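Local coordinates for 3-phytase (Klebsiella pneumoniae, PDB 2WNH), which probably removes phosphate groups from phytate (inositol hexakisphosphate), beginning at the 3-position, as a member of the histidine acid phosphatase family, at residues Y92-R102 / H121-Q132; L16-R24 / M270-P280. The protein carries 3 engineered substitutions. All blocks are in the same frame, centred on the assembly; numbering follows the deposited sequence.

Contact 1. Residues Y92-R102 / H121-Q132; sequences YVRASPLQRTR and HYANGDADPLFQ. Engineered in segment 121-132: Ala-123 (natural residue Val).
Arg-94 leaves strand 91-95 and meets Asp-128 with two nitrogens side-on, in a salt bridge that ties the loop 121-132 to the sheet. Its chain runs extended from CB: CG passes 4.4 Å from Phe-131 CE2, CD lies 4.1 Å from both Asp-128 OD2 and Leu-130 CD1, and NE donates to the syn lone pair of Asp-128 OD2 at 2.9 Å. At the tip, NH2 reaches Asp-128 OD1 (2.8 Å) from above the carboxylate plane, while NH1 turns to the carbonyls of Ala-401 and Met-402. Leu-130 CD1 lies over one face of the guanidinium, toward its rim. The loop fixes the carboxylate, since Leu-130 N approaches OD1 from the face opposite to NH2 and closes an Asx turn. Water 1 joins Asp-128 OD2, Ala-95 O and N of the engineered Ala-123.

Earlier on the strand, the rings of Tyr-92 and His-121 form an offset stack, planes 12° apart. A single beta bridge joins the backbones of Arg-94 and His-121, through His-121 N to Val-93 O and Ala-95 N to His-121 O. Beyond the strand, Gln-132 NE2 donates to Ser-96 OG (3.0 Å), a hydroxyl also bonded to His-290, and Gln-132 OE1 accepts from Asp-128 N. With CG anti to the carbonyl carbon (chi1 -71°), Arg-102 lays CD 3.4 Å from the centroid of the Tyr-122 ring, a CH-pi contact over its face; a bend at chi3 turns NE to bond Pro-97 O. Strand 91-95, its turn into helix 99-112 and the returning loop are part of the alpha/beta domain of the histidine phosphatase fold.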
# COMPACT_ATOMS: atom_id res chain seq x y z
N TYR B 92 -9.65 -4.23 24.10
CA TYR B 92 -8.88 -4.66 25.27
C TYR B 92 -8.66 -6.15 25.10
O TYR B 92 -9.62 -6.90 24.92
CB TYR B 92 -9.59 -4.37 26.60
CG TYR B 92 -8.74 -4.71 27.81
CD1 TYR B 92 -7.74 -3.84 28.25
CD2 TYR B 92 -8.92 -5.91 28.50
CE1 TYR B 92 -6.93 -4.17 29.36
CE2 TYR B 92 -8.13 -6.23 29.60
CZ TYR B 92 -7.15 -5.36 30.02
OH TYR B 92 -6.36 -5.72 31.11
N VAL B 93 -7.38 -6.55 25.14
CA VAL B 93 -7.03 -7.96 24.95
C VAL B 93 -6.48 -8.54 26.24
O VAL B 93 -5.48 -8.05 26.79
CB VAL B 93 -5.99 -8.14 23.81
CG1 VAL B 93 -5.71 -9.62 23.60
CG2 VAL B 93 -6.50 -7.49 22.50
N ARG B 94 -7.14 -9.60 26.73
CA ARG B 94 -6.70 -10.30 27.93
C ARG B 94 -6.44 -11.78 27.59
O ARG B 94 -7.35 -12.51 27.19
CB ARG B 94 -7.77 -10.16 29.03
CG ARG B 94 -7.37 -10.90 30.32
CD ARG B 94 -8.12 -10.36 31.52
NE ARG B 94 -7.99 -11.23 32.69
CZ ARG B 94 -8.43 -10.87 33.89
NH1 ARG B 94 -8.97 -9.66 34.05
NH2 ARG B 94 -8.34 -11.72 34.92
N ALA B 95 -5.18 -12.17 27.69
CA ALA B 95 -4.73 -13.53 27.37
C ALA B 95 -4.39 -14.30 28.63
O ALA B 95 -3.79 -13.75 29.57
CB ALA B 95 -3.52 -13.50 26.45
N SER B 96 -4.71 -15.59 28.62
CA SER B 96 -4.16 -16.53 29.61
C SER B 96 -2.61 -16.41 29.60
O SER B 96 -2.01 -16.19 28.52
CB SER B 96 -4.63 -17.94 29.25
OG SER B 96 -3.83 -18.89 29.92
N PRO B 97 -1.95 -16.50 30.79
CA PRO B 97 -0.52 -16.17 30.82
C PRO B 97 0.44 -17.17 30.16
O PRO B 97 1.64 -16.86 30.07
CB PRO B 97 -0.22 -16.03 32.34
CG PRO B 97 -1.24 -16.85 33.01
CD PRO B 97 -2.50 -16.79 32.13
N LEU B 98 -0.06 -18.30 29.67
CA LEU B 98 0.80 -19.27 28.97
C LEU B 98 1.34 -18.62 27.69
O LEU B 98 0.69 -17.73 27.11
CB LEU B 98 0.05 -20.57 28.62
CG LEU B 98 -0.13 -21.59 29.76
CD1 LEU B 98 -1.23 -21.13 30.69
CD2 LEU B 98 -0.47 -22.95 29.21
N GLN B 99 2.54 -19.02 27.29
CA GLN B 99 3.13 -18.53 26.04
C GLN B 99 2.15 -18.68 24.86
O GLN B 99 2.00 -17.75 24.06
CB GLN B 99 4.44 -19.29 25.73
CG GLN B 99 5.31 -18.65 24.63
CD GLN B 99 4.89 -19.05 23.21
OE1 GLN B 99 4.06 -19.94 23.01
NE2 GLN B 99 5.46 -18.38 22.22
N ARG B 100 1.52 -19.85 24.74
CA ARG B 100 0.70 -20.17 23.54
C ARG B 100 -0.48 -19.20 23.38
O ARG B 100 -0.85 -18.83 22.27
CB ARG B 100 0.25 -21.65 23.46
CG ARG B 100 -0.56 -22.18 24.64
CD ARG B 100 -0.92 -23.62 24.36
NE ARG B 100 -1.51 -24.28 25.52
CZ ARG B 100 -0.82 -25.01 26.40
NH1 ARG B 100 0.49 -25.15 26.28
NH2 ARG B 100 -1.43 -25.55 27.43
N THR B 101 -1.06 -18.80 24.51
CA THR B 101 -2.20 -17.88 24.52
C THR B 101 -1.74 -16.42 24.38
O THR B 101 -2.38 -15.66 23.68
CB THR B 101 -3.05 -18.08 25.80
OG1 THR B 101 -2.17 -18.28 26.91
CG2 THR B 101 -3.91 -19.30 25.67
N ARG B 102 -0.64 -16.03 25.03
CA ARG B 102 -0.07 -14.69 24.80
C ARG B 102 0.27 -14.50 23.31
O ARG B 102 -0.09 -13.48 22.70
CB ARG B 102 1.15 -14.44 25.68
CG ARG B 102 0.77 -14.27 27.16
CD ARG B 102 2.01 -13.95 28.00
NE ARG B 102 2.93 -15.07 28.10
CZ ARG B 102 4.22 -15.05 27.74
NH1 ARG B 102 4.76 -13.94 27.23
NH2 ARG B 102 4.96 -16.14 27.89
N HIS B 121 -2.64 -7.87 27.26
CA HIS B 121 -2.52 -7.88 28.73
C HIS B 121 -2.66 -9.30 29.26
O HIS B 121 -3.39 -10.12 28.69
CB HIS B 121 -3.57 -6.97 29.37
CG HIS B 121 -3.66 -5.62 28.73
ND1 HIS B 121 -2.91 -4.54 29.14
CD2 HIS B 121 -4.37 -5.20 27.65
CE1 HIS B 121 -3.17 -3.50 28.37
NE2 HIS B 121 -4.07 -3.87 27.47
N TYR B 122 -1.92 -9.61 30.33
CA TYR B 122 -2.02 -10.93 30.94
C TYR B 122 -1.56 -10.80 32.39
O TYR B 122 -0.82 -9.88 32.74
CB TYR B 122 -1.16 -11.95 30.19
CG TYR B 122 0.27 -11.53 29.99
CD1 TYR B 122 0.63 -10.76 28.88
CD2 TYR B 122 1.27 -11.89 30.90
CE1 TYR B 122 1.94 -10.36 28.68
CE2 TYR B 122 2.60 -11.48 30.71
CZ TYR B 122 2.91 -10.72 29.59
OH TYR B 122 4.20 -10.31 29.36
N ALA B 123 -2.00 -11.75 33.22
CA ALA B 123 -1.69 -11.70 34.65
C ALA B 123 -0.20 -11.88 34.91
O ALA B 123 0.46 -12.64 34.21
CB ALA B 123 -2.50 -12.74 35.40
N ASN B 124 0.32 -11.18 35.92
CA ASN B 124 1.72 -11.26 36.34
C ASN B 124 2.15 -12.68 36.73
O ASN B 124 3.24 -13.13 36.35
CB ASN B 124 2.00 -10.31 37.51
CG ASN B 124 1.77 -8.84 37.16
OD1 ASN B 124 1.95 -8.42 36.02
ND2 ASN B 124 1.37 -8.05 38.16
N GLY B 125 1.31 -13.39 37.48
CA GLY B 125 1.62 -14.76 37.90
C GLY B 125 1.33 -15.77 36.80
O GLY B 125 1.20 -15.40 35.64
N ASP B 126 1.25 -17.04 37.16
CA ASP B 126 0.90 -18.05 36.17
C ASP B 126 -0.55 -18.51 36.29
O ASP B 126 -0.92 -19.53 35.72
CB ASP B 126 1.87 -19.24 36.19
CG ASP B 126 2.29 -19.63 37.58
OD1 ASP B 126 1.41 -19.64 38.48
OD2 ASP B 126 3.49 -19.94 37.76
N ALA B 127 -1.37 -17.73 37.00
CA ALA B 127 -2.78 -18.06 37.15
C ALA B 127 -3.69 -16.84 37.04
O ALA B 127 -3.57 -15.87 37.80
CB ALA B 127 -3.02 -18.80 38.49
N ASP B 128 -4.63 -16.91 36.10
CA ASP B 128 -5.62 -15.87 35.87
C ASP B 128 -6.95 -16.46 36.32
O ASP B 128 -7.30 -17.54 35.88
CB ASP B 128 -5.65 -15.53 34.36
CG ASP B 128 -6.66 -14.44 34.00
OD1 ASP B 128 -7.79 -14.41 34.55
OD2 ASP B 128 -6.32 -13.62 33.12
N PRO B 129 -7.69 -15.76 37.20
CA PRO B 129 -8.93 -16.33 37.76
C PRO B 129 -10.09 -16.55 36.76
O PRO B 129 -11.06 -17.23 37.08
CB PRO B 129 -9.34 -15.31 38.82
CG PRO B 129 -8.77 -14.02 38.34
CD PRO B 129 -7.45 -14.40 37.72
N LEU B 130 -9.98 -16.02 35.55
CA LEU B 130 -10.95 -16.33 34.51
C LEU B 130 -10.65 -17.66 33.83
O LEU B 130 -11.55 -18.29 33.28
CB LEU B 130 -10.91 -15.25 33.42
CG LEU B 130 -11.45 -13.86 33.77
CD1 LEU B 130 -11.08 -12.93 32.62
CD2 LEU B 130 -12.98 -13.91 33.99
N PHE B 131 -9.38 -18.07 33.85
CA PHE B 131 -8.90 -19.18 33.03
C PHE B 131 -8.35 -20.40 33.80
O PHE B 131 -8.75 -21.52 33.53
CB PHE B 131 -7.85 -18.67 32.03
CG PHE B 131 -8.30 -17.47 31.22
CD1 PHE B 131 -9.49 -17.47 30.50
CD2 PHE B 131 -7.48 -16.34 31.16
CE1 PHE B 131 -9.88 -16.35 29.75
CE2 PHE B 131 -7.85 -15.24 30.39
CZ PHE B 131 -9.04 -15.23 29.70
N GLN B 132 -7.42 -20.15 34.72
CA GLN B 132 -6.83 -21.20 35.57
C GLN B 132 -7.71 -21.35 36.80
O GLN B 132 -7.26 -21.13 37.93
CB GLN B 132 -5.39 -20.82 35.96
CG GLN B 132 -4.37 -21.02 34.83
CD GLN B 132 -4.50 -19.99 33.71
OE1 GLN B 132 -4.59 -18.79 33.97
NE2 GLN B 132 -4.49 -20.46 32.45
O HOH W 1 -3.88 -13.56 32.26

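Contact 2. Residues L16-R24 / M270-P280. Engineered in segment 270-280: Ser-279 (natural residue Asn).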
# COMPACT_ATOMS: atom_id res chain seq x y z
N LEU B 16 -23.73 -2.48 14.92
CA LEU B 16 -22.96 -3.27 15.88
C LEU B 16 -22.36 -2.38 16.96
O LEU B 16 -21.65 -1.41 16.64
CB LEU B 16 -21.84 -4.04 15.17
CG LEU B 16 -20.88 -4.88 16.03
CD1 LEU B 16 -21.65 -6.00 16.73
CD2 LEU B 16 -19.82 -5.47 15.12
N GLU B 17 -22.67 -2.68 18.23
CA GLU B 17 -22.17 -1.89 19.36
C GLU B 17 -20.96 -2.45 20.09
O GLU B 17 -20.16 -1.69 20.65
CB GLU B 17 -23.24 -1.70 20.43
CG GLU B 17 -24.51 -1.03 19.96
CD GLU B 17 -25.40 -0.73 21.14
OE1 GLU B 17 -25.22 0.30 21.79
OE2 GLU B 17 -26.28 -1.56 21.41
N LYS B 18 -20.87 -3.77 20.18
CA LYS B 18 -19.89 -4.38 21.09
C LYS B 18 -19.66 -5.82 20.68
O LYS B 18 -20.60 -6.53 20.34
CB LYS B 18 -20.41 -4.34 22.54
CG LYS B 18 -19.50 -4.98 23.62
CD LYS B 18 -18.13 -4.36 23.64
CE LYS B 18 -17.28 -4.88 24.80
NZ LYS B 18 -17.71 -4.30 26.12
N VAL B 19 -18.39 -6.23 20.71
CA VAL B 19 -18.00 -7.61 20.51
C VAL B 19 -17.29 -8.12 21.76
O VAL B 19 -16.40 -7.47 22.31
CB VAL B 19 -17.02 -7.76 19.30
CG1 VAL B 19 -16.59 -9.22 19.13
CG2 VAL B 19 -17.64 -7.24 17.98
N VAL B 20 -17.69 -9.32 22.22
CA VAL B 20 -16.93 -10.04 23.24
C VAL B 20 -16.55 -11.38 22.63
O VAL B 20 -17.42 -12.13 22.18
CB VAL B 20 -17.77 -10.29 24.54
CG1 VAL B 20 -17.06 -11.23 25.52
CG2 VAL B 20 -18.09 -8.95 25.22
N GLU B 21 -15.25 -11.66 22.59
CA GLU B 21 -14.75 -12.86 21.94
C GLU B 21 -13.83 -13.69 22.84
O GLU B 21 -12.95 -13.12 23.54
CB GLU B 21 -13.99 -12.46 20.67
CG GLU B 21 -13.45 -13.63 19.85
CD GLU B 21 -12.99 -13.19 18.47
OE1 GLU B 21 -12.71 -12.00 18.29
OE2 GLU B 21 -12.97 -14.05 17.56
N LEU B 22 -14.07 -15.00 22.83
CA LEU B 22 -13.25 -15.98 23.55
C LEU B 22 -12.62 -16.92 22.53
O LEU B 22 -13.31 -17.78 21.97
CB LEU B 22 -14.12 -16.78 24.56
CG LEU B 22 -13.38 -17.89 25.35
CD1 LEU B 22 -12.25 -17.31 26.24
CD2 LEU B 22 -14.34 -18.75 26.18
N SER B 23 -11.31 -16.78 22.34
CA SER B 23 -10.56 -17.51 21.33
C SER B 23 -9.75 -18.62 21.98
O SER B 23 -9.21 -18.43 23.07
CB SER B 23 -9.57 -16.56 20.65
OG SER B 23 -8.81 -17.23 19.64
N ARG B 24 -9.61 -19.74 21.27
CA ARG B 24 -8.63 -20.76 21.63
C ARG B 24 -7.29 -20.27 21.12
O ARG B 24 -7.22 -19.53 20.12
CB ARG B 24 -8.97 -22.12 20.97
CG ARG B 24 -8.09 -23.26 21.49
CD ARG B 24 -8.27 -24.57 20.71
NE ARG B 24 -7.23 -25.53 21.13
CZ ARG B 24 -6.99 -26.71 20.55
NH1 ARG B 24 -7.75 -27.13 19.54
NH2 ARG B 24 -5.98 -27.47 20.98
N MET B 270 -18.10 -12.73 30.57
CA MET B 270 -18.45 -12.51 29.15
C MET B 270 -19.82 -11.89 28.97
O MET B 270 -19.97 -10.96 28.17
CB MET B 270 -18.33 -13.83 28.36
CG MET B 270 -16.89 -14.30 28.13
SD MET B 270 -16.87 -15.96 27.43
CE MET B 270 -17.53 -15.70 25.79
N LEU B 271 -20.83 -12.40 29.69
CA LEU B 271 -22.18 -11.82 29.61
C LEU B 271 -22.23 -10.37 30.16
O LEU B 271 -22.86 -9.49 29.55
CB LEU B 271 -23.22 -12.68 30.35
CG LEU B 271 -23.43 -14.09 29.79
CD1 LEU B 271 -24.28 -14.86 30.76
CD2 LEU B 271 -24.07 -14.00 28.39
N ASP B 272 -21.55 -10.13 31.28
CA ASP B 272 -21.41 -8.77 31.81
C ASP B 272 -20.65 -7.90 30.82
O ASP B 272 -20.96 -6.72 30.65
CB ASP B 272 -20.67 -8.81 33.15
CG ASP B 272 -21.60 -9.18 34.30
OD1 ASP B 272 -22.84 -9.25 34.09
OD2 ASP B 272 -21.08 -9.38 35.43
N GLY B 273 -19.66 -8.49 30.14
CA GLY B 273 -18.87 -7.71 29.18
C GLY B 273 -19.63 -7.24 27.95
O GLY B 273 -19.24 -6.27 27.31
N VAL B 274 -20.70 -7.95 27.56
CA VAL B 274 -21.47 -7.62 26.35
C VAL B 274 -22.64 -6.68 26.67
O VAL B 274 -23.29 -6.15 25.78
CB VAL B 274 -21.93 -8.90 25.58
CG1 VAL B 274 -23.18 -9.54 26.25
CG2 VAL B 274 -22.18 -8.57 24.10
N LYS B 275 -22.91 -6.52 27.96
CA LYS B 275 -23.91 -5.58 28.42
C LYS B 275 -23.40 -4.16 28.31
O LYS B 275 -22.19 -3.91 28.41
CB LYS B 275 -24.30 -5.89 29.85
CG LYS B 275 -25.18 -7.09 29.98
CD LYS B 275 -25.48 -7.35 31.43
CE LYS B 275 -26.10 -8.71 31.59
NZ LYS B 275 -25.61 -9.36 32.84
N PRO B 276 -24.32 -3.20 28.11
CA PRO B 276 -23.85 -1.83 28.18
C PRO B 276 -23.29 -1.56 29.58
O PRO B 276 -23.56 -2.30 30.53
CB PRO B 276 -25.13 -1.02 27.91
CG PRO B 276 -26.00 -1.94 27.12
CD PRO B 276 -25.76 -3.27 27.78
N GLU B 277 -22.46 -0.54 29.68
CA GLU B 277 -21.90 -0.11 30.97
C GLU B 277 -20.79 -1.04 31.48
O GLU B 277 -20.35 -0.93 32.62
CB GLU B 277 -23.00 0.17 32.03
CG GLU B 277 -24.40 0.65 31.52
CD GLU B 277 -24.39 1.82 30.49
OE1 GLU B 277 -23.32 2.39 30.15
OE2 GLU B 277 -25.50 2.19 30.01
N ALA B 278 -20.32 -1.95 30.62
CA ALA B 278 -19.18 -2.82 30.94
C ALA B 278 -17.91 -2.03 31.16
O ALA B 278 -17.70 -0.98 30.53
CB ALA B 278 -18.97 -3.82 29.84
N SER B 279 -17.04 -2.52 32.05
CA SER B 279 -15.66 -2.05 32.14
C SER B 279 -14.75 -3.20 31.71
O SER B 279 -14.91 -4.34 32.18
CB SER B 279 -15.31 -1.61 33.57
OG SER B 279 -13.91 -1.37 33.67
N PRO B 280 -13.79 -2.92 30.80
CA PRO B 280 -13.51 -1.59 30.23
C PRO B 280 -14.54 -1.17 29.17
O PRO B 280 -15.22 -2.01 28.60
CB PRO B 280 -12.14 -1.77 29.59
CG PRO B 280 -12.16 -3.21 29.12
CD PRO B 280 -12.88 -3.94 30.24
O HOH W 2 -15.68 -4.78 28.15
O HOH W 3 -20.41 -3.19 26.54
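Val-20 and Leu-22 of strand 14-24 pack against the last turn of helix 256-274, a helix-on-sheet layer of the alpha/beta domain of histidine phosphatases. The short segments run nearly antiparallel, at 162°, with their axes 8.3 Å apart at closest approach.

The apolar part follows alternate strand residues. Val-20 divides its methyls: CG1 lies 4.0 Å from Met-270 CG, and CG2 sits against the backbone of Gly-273, 3.6 Å from its C, and against Val-274 CB. Gly-273 has no side chain to hold the helix off, so that methyl comes directly onto the main chain. Met-270 is bent at chi3 (69°), which turns its CE toward Leu-22 CB (3.8 Å), the two side chains crossing at about a right angle. Leu-287 of the neighbouring strand also touches both Leu-22 and Met-270.

The polar part gathers on Lys-18, which stands where strand 14-24 makes a classic beta bulge, Glu-17 and Lys-18 both facing Arg-325. Bends at chi2 and chi4 carry its ammonium to the C-terminal end of the helix. Besides its direct bond to the helix, the ammonium donates to water 2, which donates on to Pro-280 O, and to water 3, which donates on to Lys-275 O, so this buried charge meets three oxygens. The direct bond runs from Lys-18 NZ to Gly-273 O, 2.8 Å long and almost in line with the carbonyl at 165°.

The centres of contacts 1 and 2 lie about 17 Å apart on one mixed beta-sheet. Strand 284-289 runs between their strands, pairing in parallel with 14-24 on one side and 91-95 on the other. Along the chain, 16-24 comes first, then both segments of contact 1, and finally 270-280, so contact 2 brackets contact 1 in sequence. Helix 256-274 serves both, through Leu-266 and Ala-269 touching Phe-131 and Leu-130 and through its C-terminal turn on strand 14-24. The contacts meet where Tyr-92 CB packs on Pro-280 CG at 3.8 Å. Contact 1 is a local closure around helix 99-112, whereas contact 2 joins parts 246 residues apart, both away from His-358, a residue that can bind magnesium.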